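Chromatin structure-remodeling complex subunit RSC2 (Saccharomyces cerevisiae, PDB 4BB7) is a subunit of the RSC chromatin-remodelling complex, which repositions nucleosomes and transfers histone octamers with ATP, and is represented here by its histone H3-binding BAH domain. Local coordinates at residues 33-38 / 62-67; 128-133 / 215-220; 210-213 / 219-222. All coordinates share one frame; numbering follows the deposited sequence.

Overall arrangement
Contact 1 joins strands 32-35 and 60-68 inside the six-stranded mixed sheet of the BAH domain. Contact 2 follows it along the chain and ties strand 130-133 to the long loop between strands 206-207 and 230-231. Contact 3 lies wholly within that loop and uses the same 219-220 residues. The centres of contacts 1 and 2 are about 22 Å apart, on opposite sides of the chain's centre. Contact 3 is about 12 Å from contact 2 and about 32 Å from contact 1, centre to centre. The series runs from the buried BAH core, through a partly buried join, to a surface loop. The later part of the chain thus packs back onto the BAH fold.

Contact 1. Residues 33-38 / 62-67; sequences ALLRNQ and LNACWY
L35 lays its two methyls toward A64 and L62, and these three buried residues make up the contact. L35 CD1 meets A64 CB at 3.8 Å, methyl against methyl. Both L35 methyls lie at a similar, looser distance from L62 CD1, with L35 CD2 4.5 Å from it. No hydrogen bond links the two segments. L35 has CG anti to its carbonyl carbon and beside the backbone N (chi1 -71°). This turn carries the isobutyl group out across the interior, where its fork faces both partners. L62 and A64 are two residues apart on one strand, and both send their CB toward L35, while N63 between them turns away. The strands involved, 32-35 and 60-68, belong to the mixed sheet of the BAH domain, a family of the SH3 clan. They are not neighbours in that sheet, because strand 45-54 runs between them and is antiparallel to both. This meeting of next-but-one strands is consistent with a strongly curled, SH3-like sheet, whose inner side L35, L62 and A64 line. L100 of strand 100-108 touches both L35 and L62, and H95 of strand 87-96 also packs on L35. On the reverse face of strand 60-68, N63 ND2 is hydrogen-bonded to D94 OD1. W66 brings its indole nearer to L35 without close contact, and its NE1 is hydrogen-bonded to H95 NE2.

Contact 2. Residues 128-133 / 215-220; sequences CEFRYN and DDLGEY
F130 pushes the outer rim of its ring against L217. L217 CD1 sits at the ring edge, near the ring plane, 3.4 Å from F130 CE1. E219 OE1 comes in obliquely near the same carbon, 3.6 Å from F130 CE1. The E219 carboxylate plane is turned only 20° from the ring plane. E219 has an extended chain beyond CG, and this carries the acid out to the phenylalanine. OE1 also forms a salt bridge with R79, which makes a cation-pi contact with F130. With an alanine in place of E219, R79 is likely to lose this carboxylate partner and a gap to open beside F130. E129 adds a lesser contact, its OE2 4.2 Å from L217 CB, and its charge is paired with K141. The loop is held in shape by D215. Its OD2 accepts the amide of Y220 at 3.1 Å through the syn lone pair, while the amide of E219 makes weak bonds to both oxygens. The contact places the loop beside strand 130-133 of the BAH domain. With no hydrogen bond across it, the join combines an apolar L217-F130 edge contact with a carboxylate lying near the same ring, whose charge R79 probably offsets.

Contact 3. Residues 210-213 / 219-222; sequences PKMQ and EYAT
T222 has OG1 between its backbone N and carbonyl carbon (chi1 58°), which turns the hydroxyl toward K211 CB. K211 CG takes the same position on its own residue, and with a bend at chi2 this leads CG and CD past T222 O. The backbones are close here, with K211 CA 5.8 Å from T222 CA. T222 OG1 lies against the methylene K211 CB at 3.1 Å, a snug approach and not a hydrogen bond. K211 CD passes 3.7 Å from T222 O, so the aliphatic part runs beside the threonine carbonyl while the amine leads away. NZ makes a weak, long ion pair with D224. T222 and K211 bury more surface in this contact than the other two touching residues. M212, the next residue, turns to Y220. Its CG also stands between the backbone N and the carbonyl carbon (chi1 45°), and the chain runs extended through chi2. These two torsions bring the sulfur to the ring, and the bend at chi3 turns only CE. M212 SD is 4.1 Å from Y220 CD2. The sulfur comes in obliquely, 5.1 Å from the centroid of the Y220 ring and 67° off its normal. This is a Met-aromatic contact.

A water bridges the segments. It accepts from M212 N at 2.6 Å and donates to T222 OG1 at 3.1 Å. That hydroxyl is also hydrogen-bonded to D78 OD2. The Y220 ring has further support, since E219 CB covers part of one face and R76 makes a cation-pi contact.

Neither segment is regular helix or strand. Both belong to the excursion between strands 206-207 and 230-231. The backbone of 219-222 is hydrogen-bonded to L80 in strand 80-82 and to D78 just before it. R76, in strand 75-76, lies beside Y220 in this surface loop.

Contact 1. Residues 33-38 / 62-67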
loop_
_atom_site.group_PDB
_atom_site.type_symbol
_atom_site.label_atom_id
_atom_site.label_comp_id
_atom_site.label_asym_id
_atom_site.label_seq_id
_atom_site.Cartn_x
_atom_site.Cartn_y
_atom_site.Cartn_z
ATOM N N ALA A 33 17.549 6.969 4.674
ATOM C CA ALA A 33 18.231 6.008 3.813
ATOM C C ALA A 33 18.019 6.257 2.324
ATOM O O ALA A 33 17.274 7.153 1.922
ATOM C CB ALA A 33 17.827 4.584 4.175
ATOM N N LEU A 34 18.695 5.446 1.517
ATOM C CA LEU A 34 18.608 5.531 0.069
ATOM C C LEU A 34 17.862 4.317 -0.485
ATOM O O LEU A 34 18.145 3.170 -0.118
ATOM C CB LEU A 34 20.010 5.606 -0.535
ATOM C CG LEU A 34 20.972 6.597 0.124
ATOM C CD1 LEU A 34 22.398 6.387 -0.374
ATOM C CD2 LEU A 34 20.517 8.029 -0.114
ATOM N N LEU A 35 16.905 4.571 -1.368
ATOM C CA LEU A 35 16.130 3.497 -1.972
ATOM C C LEU A 35 16.392 3.441 -3.468
ATOM O O LEU A 35 16.529 4.478 -4.118
ATOM C CB LEU A 35 14.636 3.690 -1.693
ATOM C CG LEU A 35 14.224 3.447 -0.239
ATOM C CD1 LEU A 35 12.955 4.205 0.116
ATOM C CD2 LEU A 35 14.068 1.953 0.032
ATOM N N ARG A 36 16.472 2.229 -4.007
ATOM C CA ARG A 36 16.718 2.050 -5.429
ATOM C C ARG A 36 15.671 2.799 -6.245
ATOM O O ARG A 36 14.473 2.606 -6.062
ATOM C CB ARG A 36 16.718 0.566 -5.799
ATOM C CG ARG A 36 17.155 0.289 -7.233
ATOM C CD ARG A 36 18.619 0.648 -7.449
ATOM N NE ARG A 36 19.511 -0.332 -6.834
ATOM C CZ ARG A 36 20.839 -0.242 -6.827
ATOM N NH1 ARG A 36 21.445 0.793 -7.397
ATOM N NH2 ARG A 36 21.561 -1.190 -6.245
ATOM N N ASN A 37 16.134 3.668 -7.133
ATOM C CA ASN A 37 15.238 4.437 -7.984
ATOM C C ASN A 37 15.183 3.843 -9.386
ATOM O O ASN A 37 16.189 3.824 -10.099
ATOM C CB ASN A 37 15.677 5.903 -8.031
ATOM C CG ASN A 37 14.858 6.727 -9.006
ATOM O OD1 ASN A 37 13.748 6.350 -9.384
ATOM N ND2 ASN A 37 15.405 7.864 -9.417
ATOM N N GLN A 38 14.008 3.358 -9.774
ATOM C CA GLN A 38 13.837 2.667 -11.053
ATOM C C GLN A 38 13.915 3.602 -12.255
ATOM O O GLN A 38 13.870 3.147 -13.398
ATOM C CB GLN A 38 12.510 1.913 -11.087
ATOM C CG GLN A 38 12.305 0.954 -9.936
ATOM C CD GLN A 38 10.879 0.457 -9.859
ATOM O OE1 GLN A 38 10.114 0.583 -10.818
ATOM N NE2 GLN A 38 10.507 -0.105 -8.714
ATOM N N LEU A 62 8.627 -1.762 4.106
ATOM C CA LEU A 62 8.809 -0.520 4.836
ATOM C C LEU A 62 7.992 0.591 4.192
ATOM O O LEU A 62 7.630 0.513 3.017
ATOM C CB LEU A 62 10.290 -0.137 4.882
ATOM C CG LEU A 62 11.026 0.062 3.555
ATOM C CD1 LEU A 62 10.717 1.433 2.962
ATOM C CD2 LEU A 62 12.526 -0.104 3.752
ATOM N N ASN A 63 7.698 1.623 4.971
ATOM C CA ASN A 63 7.040 2.802 4.439
ATOM C C ASN A 63 7.913 4.039 4.617
ATOM O O ASN A 63 8.171 4.481 5.741
ATOM C CB ASN A 63 5.678 3.003 5.098
ATOM C CG ASN A 63 4.943 4.204 4.547
ATOM O OD1 ASN A 63 5.172 5.333 4.978
ATOM N ND2 ASN A 63 4.058 3.969 3.583
ATOM N N ALA A 64 8.375 4.593 3.501
ATOM C CA ALA A 64 9.257 5.754 3.539
ATOM C C ALA A 64 8.594 7.011 2.975
ATOM O O ALA A 64 7.803 6.940 2.034
ATOM C CB ALA A 64 10.549 5.455 2.795
ATOM N N CYS A 65 8.915 8.158 3.569
ATOM C CA CYS A 65 8.490 9.445 3.035
ATOM C C CYS A 65 9.543 9.959 2.060
ATOM O O CYS A 65 10.682 10.227 2.447
ATOM C CB CYS A 65 8.274 10.460 4.156
ATOM S SG CYS A 65 7.646 12.073 3.589
ATOM N N TRP A 66 9.157 10.096 0.795
ATOM C CA TRP A 66 10.088 10.505 -0.249
ATOM C C TRP A 66 10.522 11.957 -0.118
ATOM O O TRP A 66 9.759 12.811 0.331
ATOM C CB TRP A 66 9.479 10.276 -1.636
ATOM C CG TRP A 66 9.433 8.836 -2.050
ATOM C CD1 TRP A 66 9.954 7.772 -1.374
ATOM C CD2 TRP A 66 8.832 8.304 -3.235
ATOM N NE1 TRP A 66 9.714 6.608 -2.066
ATOM C CE2 TRP A 66 9.029 6.907 -3.213
ATOM C CE3 TRP A 66 8.148 8.872 -4.315
ATOM C CZ2 TRP A 66 8.567 6.070 -4.227
ATOM C CZ3 TRP A 66 7.692 8.039 -5.323
ATOM C CH2 TRP A 66 7.904 6.653 -5.271
ATOM N N TYR A 67 11.764 12.219 -0.509
ATOM C CA TYR A 67 12.287 13.574 -0.608
ATOM C C TYR A 67 12.904 13.749 -1.990
ATOM O O TYR A 67 13.821 13.020 -2.361
ATOM C CB TYR A 67 13.338 13.831 0.474
ATOM C CG TYR A 67 12.771 13.981 1.867
ATOM C CD1 TYR A 67 12.096 12.932 2.482
ATOM C CD2 TYR A 67 12.929 15.164 2.577
ATOM C CE1 TYR A 67 11.581 13.062 3.759
ATOM C CE2 TYR A 67 12.421 15.302 3.857
ATOM C CZ TYR A 67 11.747 14.248 4.440
ATOM O OH TYR A 67 11.241 14.385 5.709
#

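Contact 2. Residues 128-133 / 215-220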
loop_
_atom_site.group_PDB
_atom_site.type_symbol
_atom_site.label_atom_id
_atom_site.label_comp_id
_atom_site.label_asym_id
_atom_site.label_seq_id
_atom_site.Cartn_x
_atom_site.Cartn_y
_atom_site.Cartn_z
ATOM N N CYS A 128 17.653 19.847 3.983
ATOM C CA CYS A 128 16.301 20.209 3.584
ATOM C C CYS A 128 15.852 21.491 4.273
ATOM O O CYS A 128 15.904 21.611 5.500
ATOM C CB CYS A 128 15.323 19.068 3.885
ATOM S SG CYS A 128 13.578 19.466 3.589
ATOM N N GLU A 129 15.423 22.453 3.467
ATOM C CA GLU A 129 14.825 23.671 3.988
ATOM C C GLU A 129 13.342 23.730 3.628
ATOM O O GLU A 129 12.507 24.092 4.456
ATOM C CB GLU A 129 15.542 24.900 3.435
ATOM C CG GLU A 129 15.043 26.203 4.022
ATOM C CD GLU A 129 15.701 27.408 3.392
ATOM O OE1 GLU A 129 16.357 27.236 2.346
ATOM O OE2 GLU A 129 15.563 28.524 3.938
ATOM N N PHE A 130 13.027 23.358 2.390
ATOM C CA PHE A 130 11.672 23.484 1.862
ATOM C C PHE A 130 10.946 22.149 1.720
ATOM O O PHE A 130 11.557 21.121 1.432
ATOM C CB PHE A 130 11.704 24.169 0.494
ATOM C CG PHE A 130 12.353 25.520 0.507
ATOM C CD1 PHE A 130 11.608 26.657 0.788
ATOM C CD2 PHE A 130 13.705 25.654 0.241
ATOM C CE1 PHE A 130 12.201 27.902 0.804
ATOM C CE2 PHE A 130 14.305 26.896 0.253
ATOM C CZ PHE A 130 13.551 28.025 0.535
ATOM N N ARG A 131 9.634 22.178 1.921
ATOM C CA ARG A 131 8.780 21.069 1.519
ATOM C C ARG A 131 8.156 21.409 0.169
ATOM O O ARG A 131 8.022 22.583 -0.184
ATOM C CB ARG A 131 7.704 20.780 2.571
ATOM C CG ARG A 131 6.902 21.990 3.019
ATOM C CD ARG A 131 5.828 21.579 4.025
ATOM N NE ARG A 131 5.094 22.719 4.571
ATOM C CZ ARG A 131 3.973 23.208 4.050
ATOM N NH1 ARG A 131 3.452 22.660 2.958
ATOM N NH2 ARG A 131 3.374 24.246 4.618
ATOM N N TYR A 132 7.786 20.378 -0.584
ATOM C CA TYR A 132 7.349 20.550 -1.965
ATOM C C TYR A 132 5.884 20.167 -2.174
ATOM O O TYR A 132 5.485 19.026 -1.937
ATOM C CB TYR A 132 8.256 19.730 -2.887
ATOM C CG TYR A 132 7.892 19.762 -4.355
ATOM C CD1 TYR A 132 7.970 20.940 -5.085
ATOM C CD2 TYR A 132 7.503 18.603 -5.020
ATOM C CE1 TYR A 132 7.652 20.969 -6.433
ATOM C CE2 TYR A 132 7.185 18.621 -6.365
ATOM C CZ TYR A 132 7.260 19.809 -7.068
ATOM O OH TYR A 132 6.945 19.835 -8.408
ATOM N N ASN A 133 5.090 21.136 -2.618
ATOM C CA ASN A 133 3.695 20.900 -2.976
ATOM C C ASN A 133 3.596 20.354 -4.400
ATOM O O ASN A 133 3.832 21.076 -5.366
ATOM C CB ASN A 133 2.905 22.208 -2.851
ATOM C CG ASN A 133 1.435 22.056 -3.231
ATOM O OD1 ASN A 133 1.046 21.119 -3.929
ATOM N ND2 ASN A 133 0.615 22.997 -2.779
ATOM N N ASP A 215 13.569 39.116 -1.117
ATOM C CA ASP A 215 13.738 37.666 -1.138
ATOM C C ASP A 215 14.527 37.192 0.081
ATOM O O ASP A 215 15.758 37.167 0.075
ATOM C CB ASP A 215 14.435 37.236 -2.424
ATOM C CG ASP A 215 14.501 35.733 -2.575
ATOM O OD1 ASP A 215 13.875 35.023 -1.761
ATOM O OD2 ASP A 215 15.171 35.265 -3.517
ATOM N N ASP A 216 13.801 36.802 1.122
ATOM C CA ASP A 216 14.393 36.548 2.430
ATOM C C ASP A 216 15.149 35.227 2.528
ATOM O O ASP A 216 16.116 35.117 3.281
ATOM C CB ASP A 216 13.306 36.605 3.501
ATOM C CG ASP A 216 12.440 37.837 3.378
ATOM O OD1 ASP A 216 12.997 38.933 3.147
ATOM O OD2 ASP A 216 11.203 37.707 3.503
ATOM N N LEU A 217 14.707 34.226 1.777
ATOM C CA LEU A 217 15.295 32.895 1.881
ATOM C C LEU A 217 16.396 32.677 0.850
ATOM O O LEU A 217 17.061 31.639 0.845
ATOM C CB LEU A 217 14.212 31.830 1.721
ATOM C CG LEU A 217 12.978 32.018 2.601
ATOM C CD1 LEU A 217 12.040 30.834 2.446
ATOM C CD2 LEU A 217 13.378 32.196 4.052
ATOM N N GLY A 218 16.586 33.666 -0.021
ATOM C CA GLY A 218 17.528 33.549 -1.120
ATOM C C GLY A 218 17.119 32.444 -2.077
ATOM O O GLY A 218 17.897 31.531 -2.355
ATOM N N GLU A 219 15.892 32.525 -2.581
ATOM C CA GLU A 219 15.345 31.461 -3.416
ATOM C C GLU A 219 15.718 31.614 -4.888
ATOM O O GLU A 219 15.921 30.616 -5.589
ATOM C CB GLU A 219 13.820 31.375 -3.261
ATOM C CG GLU A 219 13.359 31.174 -1.825
ATOM C CD GLU A 219 11.866 30.923 -1.715
ATOM O OE1 GLU A 219 11.409 29.856 -2.172
ATOM O OE2 GLU A 219 11.149 31.787 -1.167
ATOM N N TYR A 220 15.821 32.861 -5.347
ATOM C CA TYR A 220 15.954 33.133 -6.775
ATOM C C TYR A 220 17.164 33.998 -7.136
ATOM O O TYR A 220 17.546 34.902 -6.393
ATOM C CB TYR A 220 14.661 33.753 -7.310
ATOM C CG TYR A 220 13.425 33.000 -6.872
ATOM C CD1 TYR A 220 13.124 31.757 -7.412
ATOM C CD2 TYR A 220 12.563 33.525 -5.910
ATOM C CE1 TYR A 220 12.004 31.058 -7.016
ATOM C CE2 TYR A 220 11.431 32.829 -5.509
ATOM C CZ TYR A 220 11.160 31.593 -6.067
ATOM O OH TYR A 220 10.046 30.880 -5.684
#

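Contact 3. Residues 210-213 / 219-222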
loop_
_atom_site.group_PDB
_atom_site.type_symbol
_atom_site.label_atom_id
_atom_site.label_comp_id
_atom_site.label_asym_id
_atom_site.label_seq_id
_atom_site.Cartn_x
_atom_site.Cartn_y
_atom_site.Cartn_z
ATOM N N PRO A 210 8.201 36.796 -13.472
ATOM C CA PRO A 210 8.791 38.101 -13.151
ATOM C C PRO A 210 9.552 38.048 -11.828
ATOM O O PRO A 210 9.102 37.414 -10.874
ATOM C CB PRO A 210 7.573 39.030 -13.049
ATOM C CG PRO A 210 6.378 38.121 -12.948
ATOM C CD PRO A 210 6.745 36.867 -13.668
ATOM N N LYS A 211 10.705 38.701 -11.779
ATOM C CA LYS A 211 11.545 38.677 -10.591
ATOM C C LYS A 211 11.027 39.623 -9.511
ATOM O O LYS A 211 10.287 40.561 -9.797
ATOM C CB LYS A 211 12.991 39.023 -10.957
ATOM C CG LYS A 211 13.164 40.390 -11.601
ATOM C CD LYS A 211 13.406 41.473 -10.560
ATOM C CE LYS A 211 13.495 42.841 -11.213
ATOM N NZ LYS A 211 13.845 43.917 -10.243
ATOM N N MET A 212 11.427 39.372 -8.270
ATOM C CA MET A 212 10.950 40.147 -7.134
ATOM C C MET A 212 12.085 40.925 -6.483
ATOM O O MET A 212 13.258 40.635 -6.718
ATOM C CB MET A 212 10.301 39.216 -6.115
ATOM C CG MET A 212 11.111 37.965 -5.838
ATOM S SD MET A 212 10.146 36.702 -4.992
ATOM C CE MET A 212 8.712 36.610 -6.061
ATOM N N GLN A 213 11.736 41.910 -5.659
ATOM C CA GLN A 213 12.746 42.747 -5.019
ATOM C C GLN A 213 13.146 42.212 -3.647
ATOM O O GLN A 213 14.325 42.198 -3.303
ATOM C CB GLN A 213 12.273 44.201 -4.917
ATOM C CG GLN A 213 13.379 45.175 -4.532
ATOM C CD GLN A 213 12.915 46.623 -4.464
ATOM O OE1 GLN A 213 11.719 46.904 -4.375
ATOM N NE2 GLN A 213 13.866 47.552 -4.509
ATOM N N GLU A 219 15.892 32.525 -2.581
ATOM C CA GLU A 219 15.345 31.461 -3.416
ATOM C C GLU A 219 15.718 31.614 -4.888
ATOM O O GLU A 219 15.921 30.616 -5.589
ATOM C CB GLU A 219 13.820 31.375 -3.261
ATOM C CG GLU A 219 13.359 31.174 -1.825
ATOM C CD GLU A 219 11.866 30.923 -1.715
ATOM O OE1 GLU A 219 11.409 29.856 -2.172
ATOM O OE2 GLU A 219 11.149 31.787 -1.167
ATOM N N TYR A 220 15.821 32.861 -5.347
ATOM C CA TYR A 220 15.954 33.133 -6.775
ATOM C C TYR A 220 17.164 33.998 -7.136
ATOM O O TYR A 220 17.546 34.902 -6.393
ATOM C CB TYR A 220 14.661 33.753 -7.310
ATOM C CG TYR A 220 13.425 33.000 -6.872
ATOM C CD1 TYR A 220 13.124 31.757 -7.412
ATOM C CD2 TYR A 220 12.563 33.525 -5.910
ATOM C CE1 TYR A 220 12.004 31.058 -7.016
ATOM C CE2 TYR A 220 11.431 32.829 -5.509
ATOM C CZ TYR A 220 11.160 31.593 -6.067
ATOM O OH TYR A 220 10.046 30.880 -5.684
ATOM N N ALA A 221 17.753 33.707 -8.292
ATOM C CA ALA A 221 18.993 34.341 -8.727
ATOM C C ALA A 221 18.789 35.762 -9.259
ATOM O O ALA A 221 19.753 36.500 -9.458
ATOM C CB ALA A 221 19.679 33.478 -9.782
ATOM N N THR A 222 17.535 36.138 -9.484
ATOM C CA THR A 222 17.222 37.414 -10.112
ATOM C C THR A 222 16.705 38.434 -9.109
ATOM O O THR A 222 16.400 39.570 -9.470
ATOM C CB THR A 222 16.173 37.239 -11.215
ATOM O OG1 THR A 222 14.992 36.650 -10.656
ATOM C CG2 THR A 222 16.702 36.333 -12.310
HETATM O O HOH W 1 12.977 37.233 -8.348
#